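Local coordinates for surface-associated protein CshB (PDB 6YZG) that probably binds host fibronectin, serving through this non-repetitive domain 2 as an adhesive part of a cell-wall-anchored streptococcal surface protein, at residues 246-251 and 256-261; 239-244 and 272-277; 186-191 and 206-211; 140-145 and 154-159. All blocks are in the same frame, centred on the assembly; numbering follows the deposited sequence.

Contact 1: residues 246-251 and 256-261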
loop_
_atom_site.group_PDB
_atom_site.type_symbol
_atom_site.label_atom_id
_atom_site.label_comp_id
_atom_site.label_asym_id
_atom_site.label_seq_id
_atom_site.Cartn_x
_atom_site.Cartn_y
_atom_site.Cartn_z
ATOM N N VAL A 246 11.623 -18.477 -18.332
ATOM C CA VAL A 246 10.692 -17.576 -17.643
ATOM C C VAL A 246 11.329 -16.225 -17.549
ATOM O O VAL A 246 12.565 -16.115 -17.433
ATOM C CB VAL A 246 10.319 -18.063 -16.252
ATOM C CG1 VAL A 246 9.520 -19.332 -16.314
ATOM C CG2 VAL A 246 11.482 -18.197 -15.361
ATOM N N GLY A 247 10.538 -15.184 -17.692
ATOM C CA GLY A 247 11.001 -13.768 -17.603
ATOM C C GLY A 247 10.274 -13.032 -16.519
ATOM O O GLY A 247 9.127 -13.305 -16.204
ATOM N N PHE A 248 10.936 -12.030 -15.985
ATOM C CA PHE A 248 10.411 -11.158 -14.948
ATOM C C PHE A 248 10.832 -9.753 -15.312
ATOM O O PHE A 248 12.042 -9.512 -15.501
ATOM C CB PHE A 248 10.953 -11.561 -13.586
ATOM C CG PHE A 248 10.471 -10.713 -12.426
ATOM C CD1 PHE A 248 9.186 -10.848 -11.934
ATOM C CD2 PHE A 248 11.290 -9.753 -11.856
ATOM C CE1 PHE A 248 8.758 -10.111 -10.826
ATOM C CE2 PHE A 248 10.839 -9.033 -10.747
ATOM C CZ PHE A 248 9.567 -9.183 -10.267
ATOM N N TYR A 249 9.857 -8.844 -15.355
ATOM C CA TYR A 249 10.129 -7.457 -15.815
ATOM C C TYR A 249 9.507 -6.489 -14.831
ATOM O O TYR A 249 8.368 -6.718 -14.388
ATOM C CB TYR A 249 9.558 -7.195 -17.210
ATOM C CG TYR A 249 10.101 -8.129 -18.249
ATOM C CD1 TYR A 249 9.484 -9.345 -18.509
ATOM C CD2 TYR A 249 11.221 -7.792 -19.005
ATOM C CE1 TYR A 249 10.014 -10.234 -19.434
ATOM C CE2 TYR A 249 11.766 -8.669 -19.908
ATOM C CZ TYR A 249 11.160 -9.886 -20.125
ATOM O OH TYR A 249 11.657 -10.753 -21.085
ATOM N N VAL A 250 10.230 -5.439 -14.514
ATOM C CA VAL A 250 9.781 -4.454 -13.510
ATOM C C VAL A 250 9.967 -3.057 -14.056
ATOM O O VAL A 250 10.998 -2.721 -14.606
ATOM C CB VAL A 250 10.559 -4.586 -12.204
ATOM C CG1 VAL A 250 10.399 -3.383 -11.294
ATOM C CG2 VAL A 250 10.266 -5.906 -11.512
ATOM N N ALA A 251 9.003 -2.197 -13.784
ATOM C CA ALA A 251 9.249 -0.733 -13.894
ATOM C C ALA A 251 8.558 -0.119 -12.698
ATOM O O ALA A 251 7.366 -0.357 -12.482
ATOM C CB ALA A 251 8.829 -0.200 -15.213
ATOM N N GLN A 256 10.499 -3.511 -6.887
ATOM C CA GLN A 256 9.697 -4.734 -6.832
ATOM C C GLN A 256 10.666 -5.876 -6.617
ATOM O O GLN A 256 11.861 -5.659 -6.650
ATOM C CB GLN A 256 8.870 -4.924 -8.108
ATOM C CG GLN A 256 8.051 -3.720 -8.511
ATOM C CD GLN A 256 7.149 -3.211 -7.412
ATOM O OE1 GLN A 256 6.343 -3.948 -6.772
ATOM N NE2 GLN A 256 7.235 -1.921 -7.151
ATOM N N ALA A 257 10.192 -7.083 -6.474
ATOM C CA ALA A 257 11.107 -8.197 -6.187
ATOM C C ALA A 257 10.582 -9.502 -6.747
ATOM O O ALA A 257 9.409 -9.780 -6.598
ATOM C CB ALA A 257 11.228 -8.289 -4.674
ATOM N N MET A 258 11.423 -10.301 -7.371
ATOM C CA MET A 258 11.000 -11.600 -7.921
ATOM C C MET A 258 11.062 -12.665 -6.841
ATOM O O MET A 258 12.097 -12.829 -6.187
ATOM C CB MET A 258 11.913 -12.005 -9.064
ATOM C CG MET A 258 11.394 -13.168 -9.860
ATOM S SD MET A 258 12.625 -13.836 -10.995
ATOM C CE MET A 258 13.566 -14.798 -9.832
ATOM N N MET A 259 10.005 -13.436 -6.757
ATOM C CA MET A 259 10.002 -14.710 -6.038
ATOM C C MET A 259 9.775 -15.811 -7.071
ATOM O O MET A 259 8.885 -15.670 -7.969
ATOM C CB MET A 259 8.843 -14.800 -5.061
ATOM C CG MET A 259 8.959 -13.719 -4.005
ATOM S SD MET A 259 7.655 -13.719 -2.787
ATOM C CE MET A 259 7.899 -15.332 -2.034
ATOM N N MET A 260 10.503 -16.898 -6.962
ATOM C CA MET A 260 10.357 -18.033 -7.904
ATOM C C MET A 260 10.458 -19.305 -7.073
ATOM O O MET A 260 11.385 -19.413 -6.242
ATOM C CB MET A 260 11.405 -18.065 -9.001
ATOM C CG MET A 260 11.167 -19.225 -9.994
ATOM S SD MET A 260 12.563 -19.386 -11.186
ATOM C CE MET A 260 12.442 -17.891 -12.117
ATOM N N GLY A 261 9.583 -20.259 -7.301
ATOM C CA GLY A 261 9.621 -21.541 -6.620
ATOM C C GLY A 261 9.250 -22.646 -7.565
ATOM O O GLY A 261 8.909 -22.441 -8.738
#
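A beta arch brings Phe248 over Met258: strands 245-252 and 258-263 are joined by a short loop, and residues 246-250 and 256-260 run nearly antiparallel, 167° apart, yet face each other through side chains. The ring of Phe248 is the centrepiece. Its CG stands anti to the backbone N (chi1 180°), which carries the flat ring across to the partner segment, where Met258 CB sits over the middle of one face, 3.6 Å from the ring centroid, as a CH-pi contact. From there the methionine lays its methylenes and sulfur along the phenylalanine, so that Met258 SD lies 4.7 Å from the same centroid and oblique to the ring, a Met-aromatic contact. At the wide end, where the CA atoms of Val246 and Met260 are 9.8 Å apart, a long methionine is needed: Met260 CE touches Val246 CG2 at 3.4 Å, a tight carbon pair. At the narrow end, compact Val250 is enough: its CG1 meets the aliphatic CG of Gln256 at 3.7 Å. Two strands facing through side chains, while their backbone edges pair in antiparallel ladders with strands of the second subunit, make up the beta arch, consistent with a sandwich completed by the neighbouring chain.

Contact 2: residues 239-244 and 272-277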
loop_
_atom_site.group_PDB
_atom_site.type_symbol
_atom_site.label_atom_id
_atom_site.label_comp_id
_atom_site.label_asym_id
_atom_site.label_seq_id
_atom_site.Cartn_x
_atom_site.Cartn_y
_atom_site.Cartn_z
ATOM N N MET A 239 1.329 -20.038 -11.643
ATOM C CA MET A 239 2.079 -21.260 -11.974
ATOM C C MET A 239 2.144 -21.493 -13.478
ATOM O O MET A 239 1.149 -21.261 -14.202
ATOM C CB MET A 239 1.393 -22.447 -11.300
ATOM C CG MET A 239 2.092 -23.751 -11.407
ATOM S SD MET A 239 0.920 -25.137 -10.975
ATOM C CE MET A 239 -0.030 -25.482 -12.471
ATOM N N THR A 240 3.294 -21.979 -13.911
ATOM C CA THR A 240 3.511 -22.413 -15.321
ATOM C C THR A 240 4.203 -23.765 -15.287
ATOM O O THR A 240 5.116 -23.968 -14.445
ATOM C CB THR A 240 4.265 -21.349 -16.127
ATOM O OG1 THR A 240 4.419 -21.847 -17.468
ATOM C CG2 THR A 240 5.661 -21.066 -15.593
ATOM N N ARG A 241 3.781 -24.681 -16.152
ATOM C CA ARG A 241 4.387 -26.032 -16.206
ATOM C C ARG A 241 5.079 -26.235 -17.555
ATOM O O ARG A 241 4.630 -25.703 -18.516
ATOM C CB ARG A 241 3.296 -27.084 -16.007
ATOM C CG ARG A 241 3.805 -28.516 -15.911
ATOM C CD ARG A 241 2.769 -29.551 -15.486
ATOM N NE ARG A 241 2.544 -29.297 -14.090
ATOM C CZ ARG A 241 1.519 -29.732 -13.375
ATOM N NH1 ARG A 241 0.548 -30.457 -13.917
ATOM N NH2 ARG A 241 1.451 -29.383 -12.105
ATOM N N GLY A 242 6.174 -26.997 -17.546
ATOM C CA GLY A 242 6.877 -27.286 -18.801
ATOM C C GLY A 242 7.571 -26.093 -19.389
ATOM O O GLY A 242 7.733 -26.021 -20.619
ATOM N N ALA A 243 7.920 -25.079 -18.594
ATOM C CA ALA A 243 8.717 -23.943 -19.071
ATOM C C ALA A 243 10.190 -24.334 -19.152
ATOM O O ALA A 243 10.698 -24.922 -18.181
ATOM C CB ALA A 243 8.543 -22.791 -18.135
ATOM N N SER A 244 10.845 -23.897 -20.182
ATOM C CA SER A 244 12.318 -23.827 -20.228
ATOM C C SER A 244 12.811 -22.393 -20.162
ATOM O O SER A 244 14.035 -22.211 -20.081
ATOM C CB SER A 244 12.834 -24.521 -21.459
ATOM O OG SER A 244 12.452 -23.864 -22.642
ATOM N N GLU A 272 9.152 -35.732 -19.724
ATOM C CA GLU A 272 10.571 -35.337 -19.898
ATOM C C GLU A 272 10.591 -33.865 -20.337
ATOM O O GLU A 272 11.457 -33.115 -19.904
ATOM C CB GLU A 272 11.250 -36.257 -20.914
ATOM C CG GLU A 272 12.699 -35.881 -21.174
ATOM C CD GLU A 272 13.523 -37.004 -21.772
ATOM O OE1 GLU A 272 14.705 -36.758 -22.089
ATOM O OE2 GLU A 272 12.973 -38.114 -21.929
ATOM N N SER A 273 9.680 -33.500 -21.227
ATOM C CA SER A 273 9.668 -32.161 -21.873
ATOM C C SER A 273 8.280 -31.920 -22.434
ATOM O O SER A 273 7.600 -32.896 -22.807
ATOM C CB SER A 273 10.695 -32.098 -22.972
ATOM O OG SER A 273 10.674 -30.835 -23.648
ATOM N N TYR A 274 7.900 -30.650 -22.595
ATOM C CA TYR A 274 6.698 -30.259 -23.370
ATOM C C TYR A 274 7.018 -30.143 -24.873
ATOM O O TYR A 274 6.059 -30.014 -25.684
ATOM C CB TYR A 274 6.167 -28.968 -22.753
ATOM C CG TYR A 274 5.143 -29.206 -21.683
ATOM C CD1 TYR A 274 5.393 -30.018 -20.582
ATOM C CD2 TYR A 274 3.887 -28.632 -21.822
ATOM C CE1 TYR A 274 4.421 -30.209 -19.604
ATOM C CE2 TYR A 274 2.888 -28.893 -20.909
ATOM C CZ TYR A 274 3.180 -29.593 -19.762
ATOM O OH TYR A 274 2.089 -29.724 -18.935
ATOM N N GLY A 275 8.300 -30.220 -25.239
ATOM C CA GLY A 275 8.780 -30.264 -26.640
ATOM C C GLY A 275 9.311 -28.921 -27.134
ATOM O O GLY A 275 8.731 -27.846 -26.769
ATOM N N GLU A 276 10.344 -28.968 -27.989
ATOM C CA GLU A 276 10.896 -27.799 -28.736
ATOM C C GLU A 276 9.788 -27.129 -29.565
ATOM O O GLU A 276 9.770 -25.865 -29.626
ATOM C CB GLU A 276 12.098 -28.245 -29.578
ATOM C CG GLU A 276 12.394 -27.378 -30.805
ATOM C CD GLU A 276 13.397 -26.244 -30.639
ATOM O OE1 GLU A 276 13.692 -25.567 -31.656
ATOM O OE2 GLU A 276 13.884 -26.029 -29.509
ATOM N N ALA A 277 8.881 -27.903 -30.179
ATOM C CA ALA A 277 7.767 -27.385 -31.006
ATOM C C ALA A 277 6.914 -26.399 -30.183
ATOM O O ALA A 277 6.619 -25.266 -30.658
ATOM C CB ALA A 277 6.943 -28.557 -31.507
#
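Tyr274 has an unusual chi1 of -91°, and this rotation sets its ring broadside over the turn at Gly242, while Arg241, with CG anti to its backbone N (chi1 -175°), stretches its aliphatic part past the phenol end. One face of the ring receives the Gly242 CA, 3.6 Å from Tyr274 CD1 and displaced toward the rim; this is a CH-pi contact. The carbonyl oxygen of Arg241 lies farther above the same face, over its centre. Glycine suits this turn twice over: its bare CA lets the ring approach closely, and it readily takes up the positive phi of 70° with which the chain leaves strand 234-241. Arg241 CD comes within 3.5 Å of Tyr274 OH, a packing contact of the methylenes; the guanidinium is engaged across the dimer, where NE bonds to Thr139 OG1 of the second subunit. Besides the ring contact with the loop before helix 276-279, a hydrogen bond between Gly242 O and His279 NE2 ties the turn to the helix itself. Just before the tyrosine, Ser273 OG accepts from Gly275 N at 2.9 Å. Gly275 is the N-cap residue, and the bond from its N to the serine two residues back closes an ST turn that leads into the helix.

Contact 3: residues 186-191 and 206-211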
loop_
_atom_site.group_PDB
_atom_site.type_symbol
_atom_site.label_atom_id
_atom_site.label_comp_id
_atom_site.label_asym_id
_atom_site.label_seq_id
_atom_site.Cartn_x
_atom_site.Cartn_y
_atom_site.Cartn_z
ATOM N N MET A 186 11.208 4.898 10.266
ATOM C CA MET A 186 10.410 4.509 9.097
ATOM C C MET A 186 10.092 5.749 8.241
ATOM O O MET A 186 10.083 5.675 6.989
ATOM C CB MET A 186 9.087 3.882 9.520
ATOM C CG MET A 186 9.219 2.474 10.022
ATOM S SD MET A 186 7.682 1.976 10.900
ATOM C CE MET A 186 8.290 0.552 11.798
ATOM N N LEU A 187 9.748 6.843 8.903
ATOM C CA LEU A 187 9.380 8.098 8.213
ATOM C C LEU A 187 10.618 8.627 7.454
ATOM O O LEU A 187 10.474 8.995 6.283
ATOM C CB LEU A 187 8.810 9.076 9.256
ATOM C CG LEU A 187 8.411 10.433 8.722
ATOM C CD1 LEU A 187 7.397 10.347 7.587
ATOM C CD2 LEU A 187 7.901 11.282 9.875
ATOM N N ASP A 188 11.795 8.613 8.084
ATOM C CA ASP A 188 13.043 9.158 7.479
ATOM C C ASP A 188 13.468 8.226 6.353
ATOM O O ASP A 188 13.875 8.792 5.276
ATOM C CB ASP A 188 14.094 9.420 8.545
ATOM C CG ASP A 188 13.846 10.694 9.322
ATOM O OD1 ASP A 188 13.185 11.627 8.766
ATOM O OD2 ASP A 188 14.335 10.773 10.428
ATOM N N ASP A 189 13.327 6.899 6.521
ATOM C CA ASP A 189 13.632 5.933 5.432
ATOM C C ASP A 189 12.705 6.199 4.250
ATOM O O ASP A 189 13.180 6.207 3.103
ATOM C CB ASP A 189 13.540 4.483 5.877
ATOM C CG ASP A 189 14.660 4.069 6.815
ATOM O OD1 ASP A 189 15.636 4.868 6.990
ATOM O OD2 ASP A 189 14.524 2.974 7.423
ATOM N N GLU A 190 11.423 6.474 4.491
ATOM C CA GLU A 190 10.455 6.738 3.401
ATOM C C GLU A 190 10.836 8.055 2.735
ATOM O O GLU A 190 10.684 8.142 1.488
ATOM C CB GLU A 190 9.024 6.790 3.937
ATOM C CG GLU A 190 7.966 6.761 2.882
ATOM C CD GLU A 190 7.861 5.431 2.130
ATOM O OE1 GLU A 190 7.190 5.426 1.108
ATOM O OE2 GLU A 190 8.430 4.406 2.588
ATOM N N ASP A 191 11.331 9.032 3.480
ATOM C CA ASP A 191 11.739 10.351 2.929
ATOM C C ASP A 191 12.879 10.153 1.903
ATOM O O ASP A 191 12.748 10.676 0.739
ATOM C CB ASP A 191 12.097 11.305 4.047
ATOM C CG ASP A 191 12.279 12.743 3.587
ATOM O OD1 ASP A 191 11.441 13.186 2.794
ATOM O OD2 ASP A 191 13.199 13.468 4.132
ATOM N N ASP A 206 6.145 20.203 13.052
ATOM C CA ASP A 206 7.108 19.167 13.431
ATOM C C ASP A 206 6.451 17.784 13.285
ATOM O O ASP A 206 5.769 17.320 14.220
ATOM C CB ASP A 206 7.689 19.376 14.815
ATOM C CG ASP A 206 8.735 18.310 15.142
ATOM O OD1 ASP A 206 8.960 17.393 14.342
ATOM O OD2 ASP A 206 9.383 18.458 16.203
ATOM N N TRP A 207 6.531 17.185 12.112
ATOM C CA TRP A 207 5.798 15.940 11.809
ATOM C C TRP A 207 6.318 14.838 12.701
ATOM O O TRP A 207 5.591 13.867 12.922
ATOM C CB TRP A 207 5.966 15.593 10.323
ATOM C CG TRP A 207 5.421 16.690 9.481
ATOM C CD1 TRP A 207 6.150 17.636 8.810
ATOM C CD2 TRP A 207 4.047 17.117 9.366
ATOM N NE1 TRP A 207 5.315 18.525 8.241
ATOM C CE2 TRP A 207 3.992 18.250 8.513
ATOM C CE3 TRP A 207 2.816 16.620 9.841
ATOM C CZ2 TRP A 207 2.834 18.912 8.145
ATOM C CZ3 TRP A 207 1.679 17.261 9.478
ATOM C CH2 TRP A 207 1.655 18.405 8.677
ATOM N N TYR A 208 7.562 14.882 13.175
ATOM C CA TYR A 208 8.060 13.808 14.059
ATOM C C TYR A 208 7.228 13.776 15.341
ATOM O O TYR A 208 7.158 12.681 15.984
ATOM C CB TYR A 208 9.539 13.996 14.397
ATOM C CG TYR A 208 10.382 13.966 13.171
ATOM C CD1 TYR A 208 10.454 12.837 12.374
ATOM C CD2 TYR A 208 11.132 15.081 12.824
ATOM C CE1 TYR A 208 11.268 12.804 11.237
ATOM C CE2 TYR A 208 11.878 15.087 11.661
ATOM C CZ TYR A 208 11.954 13.951 10.870
ATOM O OH TYR A 208 12.731 14.000 9.731
ATOM N N LYS A 209 6.626 14.880 15.725
ATOM C CA LYS A 209 5.780 14.934 16.947
ATOM C C LYS A 209 4.310 14.642 16.582
ATOM O O LYS A 209 3.475 14.704 17.490
ATOM C CB LYS A 209 5.976 16.204 17.766
ATOM C CG LYS A 209 7.412 16.340 18.280
ATOM C CD LYS A 209 7.873 15.091 19.026
ATOM C CE LYS A 209 9.319 15.128 19.510
ATOM N NZ LYS A 209 9.515 16.165 20.544
ATOM N N TYR A 210 3.963 14.282 15.356
ATOM C CA TYR A 210 2.682 13.574 15.048
ATOM C C TYR A 210 2.841 12.106 15.404
ATOM O O TYR A 210 1.822 11.448 15.580
ATOM C CB TYR A 210 2.278 13.766 13.593
ATOM C CG TYR A 210 1.491 15.014 13.294
ATOM C CD1 TYR A 210 1.872 16.267 13.746
ATOM C CD2 TYR A 210 0.342 14.947 12.529
ATOM C CE1 TYR A 210 1.124 17.381 13.450
ATOM C CE2 TYR A 210 -0.405 16.061 12.203
ATOM C CZ TYR A 210 -0.029 17.286 12.680
ATOM O OH TYR A 210 -0.702 18.443 12.342
ATOM N N LEU A 211 4.039 11.534 15.375
ATOM C CA LEU A 211 4.240 10.111 15.609
ATOM C C LEU A 211 3.913 9.765 17.038
ATOM O O LEU A 211 4.058 10.595 17.952
ATOM C CB LEU A 211 5.679 9.772 15.229
ATOM C CG LEU A 211 6.067 10.042 13.782
ATOM C CD1 LEU A 211 7.483 9.546 13.523
ATOM C CD2 LEU A 211 5.044 9.513 12.827
#
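Tyr208 points its phenol end at helix 184-193, and Asp188 meets it at the ring edge: the two side chains cross at about a right angle, with carboxylate and ring planes 71° apart. Tyr208 OH donates over a short 2.6 Å to Asp188 OD1, which accepts through its syn lone pair, the one on the side of the other carboxylate oxygen. OD1 lies in the ring plane, where the hydroxyl proton can readily be directed, and a charged acceptor probably strengthens the bond. Asp188 is brought there by a chi1 of -78°, which swings its carboxylate from the flank of the helix toward the tyrosine. One residue earlier, Leu187 has CG anti to the backbone N and looks straight across; its CD2 passes obliquely to the same ring, 3.9 Å from Tyr208 CD1. The contact thus docks a helix against a single 3-10 turn, residues 207-209, with a polar pair outermost and a leucine beneath it. Branched and apolar, Leu187 also reaches Leu211, CD2 to CD1 at 4.1 Å, and both leucines rest on Phe153, which starts strand 153-158. Tyr208 makes a cation-pi contact with Lys184 as well, from the first turn of the same helix. Just ahead of the 3-10 turn, Asp206 OD1 takes a weak bond from Tyr208 N, while Asp206 OD2 is bonded to Thr60 OG1.

Contact 4: residues 140-145 and 154-159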
loop_
_atom_site.group_PDB
_atom_site.type_symbol
_atom_site.label_atom_id
_atom_site.label_comp_id
_atom_site.label_asym_id
_atom_site.label_seq_id
_atom_site.Cartn_x
_atom_site.Cartn_y
_atom_site.Cartn_z
ATOM N N VAL A 140 -17.591 3.190 21.578
ATOM C CA VAL A 140 -17.279 3.795 20.270
ATOM C C VAL A 140 -16.109 3.063 19.665
ATOM O O VAL A 140 -15.120 2.802 20.356
ATOM C CB VAL A 140 -16.919 5.257 20.400
ATOM C CG1 VAL A 140 -16.536 5.828 19.080
ATOM C CG2 VAL A 140 -18.066 6.043 21.002
ATOM N N VAL A 141 -16.250 2.688 18.402
ATOM C CA VAL A 141 -15.121 2.085 17.644
ATOM C C VAL A 141 -14.711 3.034 16.521
ATOM O O VAL A 141 -15.566 3.759 15.986
ATOM C CB VAL A 141 -15.421 0.694 17.066
ATOM C CG1 VAL A 141 -15.515 -0.297 18.225
ATOM C CG2 VAL A 141 -16.663 0.681 16.196
ATOM N N MET A 142 -13.420 3.068 16.233
ATOM C CA MET A 142 -12.899 3.989 15.200
ATOM C C MET A 142 -11.788 3.288 14.396
ATOM O O MET A 142 -11.152 2.399 14.888
ATOM C CB MET A 142 -12.425 5.321 15.830
ATOM C CG MET A 142 -13.601 6.352 16.201
ATOM S SD MET A 142 -12.877 7.869 16.852
ATOM C CE MET A 142 -12.680 8.608 15.232
ATOM N N ALA A 143 -11.665 3.690 13.131
ATOM C CA ALA A 143 -10.620 3.195 12.231
ATOM C C ALA A 143 -10.399 4.233 11.155
ATOM O O ALA A 143 -11.231 5.107 10.914
ATOM C CB ALA A 143 -11.032 1.861 11.588
ATOM N N ASP A 144 -9.221 4.121 10.514
ATOM C CA ASP A 144 -8.947 4.829 9.252
ATOM C C ASP A 144 -9.361 3.895 8.134
ATOM O O ASP A 144 -8.781 2.824 8.044
ATOM C CB ASP A 144 -7.464 5.196 9.124
ATOM C CG ASP A 144 -7.071 5.968 7.879
ATOM O OD1 ASP A 144 -7.892 6.222 7.011
ATOM O OD2 ASP A 144 -5.871 6.330 7.820
ATOM N N GLY A 145 -10.269 4.342 7.296
ATOM C CA GLY A 145 -10.754 3.479 6.195
ATOM C C GLY A 145 -9.741 3.358 5.070
ATOM O O GLY A 145 -9.967 2.495 4.181
ATOM N N ALA A 154 -2.951 9.196 10.534
ATOM C CA ALA A 154 -4.299 9.335 11.132
ATOM C C ALA A 154 -4.158 9.060 12.623
ATOM O O ALA A 154 -3.589 8.041 13.037
ATOM C CB ALA A 154 -5.291 8.430 10.454
ATOM N N ILE A 155 -4.685 9.990 13.401
ATOM C CA ILE A 155 -4.553 9.985 14.880
ATOM C C ILE A 155 -5.970 10.046 15.441
ATOM O O ILE A 155 -6.760 10.887 14.998
ATOM C CB ILE A 155 -3.712 11.171 15.382
ATOM C CG1 ILE A 155 -2.292 11.090 14.803
ATOM C CG2 ILE A 155 -3.704 11.213 16.896
ATOM C CD1 ILE A 155 -1.542 12.404 14.907
ATOM N N PHE A 156 -6.261 9.297 16.491
ATOM C CA PHE A 156 -7.561 9.216 17.168
ATOM C C PHE A 156 -7.409 9.660 18.610
ATOM O O PHE A 156 -6.508 9.127 19.301
ATOM C CB PHE A 156 -8.076 7.779 17.126
ATOM C CG PHE A 156 -8.115 7.138 15.754
ATOM C CD1 PHE A 156 -6.921 6.673 15.211
ATOM C CD2 PHE A 156 -9.281 7.085 14.999
ATOM C CE1 PHE A 156 -6.907 6.089 13.957
ATOM C CE2 PHE A 156 -9.259 6.502 13.729
ATOM C CZ PHE A 156 -8.058 6.020 13.232
ATOM N N THR A 157 -8.284 10.544 19.058
ATOM C CA THR A 157 -8.284 10.961 20.475
ATOM C C THR A 157 -9.642 10.682 21.088
ATOM O O THR A 157 -10.677 10.640 20.443
ATOM C CB THR A 157 -7.855 12.407 20.675
ATOM O OG1 THR A 157 -8.902 13.250 20.197
ATOM C CG2 THR A 157 -6.549 12.723 19.971
ATOM N N THR A 158 -9.608 10.518 22.421
ATOM C CA THR A 158 -10.826 10.261 23.187
ATOM C C THR A 158 -10.707 10.916 24.575
ATOM O O THR A 158 -9.596 11.041 25.106
ATOM C CB THR A 158 -11.059 8.753 23.361
ATOM O OG1 THR A 158 -12.279 8.560 24.080
ATOM C CG2 THR A 158 -9.905 8.023 24.046
ATOM N N ASN A 159 -11.841 11.264 25.178
ATOM C CA ASN A 159 -11.889 11.590 26.609
ATOM C C ASN A 159 -12.574 10.468 27.373
ATOM O O ASN A 159 -12.832 10.634 28.580
ATOM C CB ASN A 159 -12.529 12.965 26.866
ATOM C CG ASN A 159 -14.002 12.928 26.731
ATOM O OD1 ASN A 159 -14.598 11.980 26.221
ATOM N ND2 ASN A 159 -14.649 14.015 27.152
#
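The ring of Phe156 is met at its edge by strand 134-144: Met142 CE and Ala143 O both lie near the ring plane, as do Ala143 C and Asp144 N. A flat phenylalanine suits this place because it can slip rim first against the backbone of Ala143 and Asp144, its CZ 3.5 Å from Asp144 N. Beyond the two segments, the ring packs with Phe225 and makes an edge-to-face pair with Phe248 of the second subunit. Phe156 holds CG anti to its carbonyl carbon (chi1 -52°), and Met142 slides past it in the opposite sense. The flexible methionine curls round the ring edge, touching with CB and CE, each 3.7 Å from Phe156 CD2. Its bend at chi3 (87°) folds CE back to that edge; SD, placed by the earlier torsions, also lies there, 5.5 Å from the centroid, a Met-aromatic contact. Toward the strand end, small Ala154 lets a carboxylate come close: its CB is 3.4 Å from Asp144 OD2. Asp144 OD1 accepts from Glu146 N and from Ala257 N of the second subunit. Segments 140-144 and 154-158 run 167° apart with axes 8.1 Å from each other and belong to different sheets, as in a beta sandwich. The chemistry divides accordingly: the packing joining the two sheets here is apolar and sulfur-aromatic, and at the margin an aspartate, gripped by two backbone N-H groups, links the arrangement to the neighbouring chain.

In the fold
From the N terminus, contact 4 closes first, joining strands 134-144 and 153-158 across a short loop. Contact 3 then ties helix 184-193 to the 3-10 turn before strand 224-229; it touches contact 4, where Tyr210 O packs on Ile155 CD1, and the two belong to the same globular body. After that strand the chain runs out into an arm. There contact 2 closes a longer loop, from the end of strand 234-241 to the start of helix 276-279, and contact 1 lies wholly within it, touching it through Val246 CG1 and Thr240 CG2. The strands of contacts 1 and 4, whose centres are 39 Å apart, all pair with strands of the second subunit, consistent with a strand-swapped dimer.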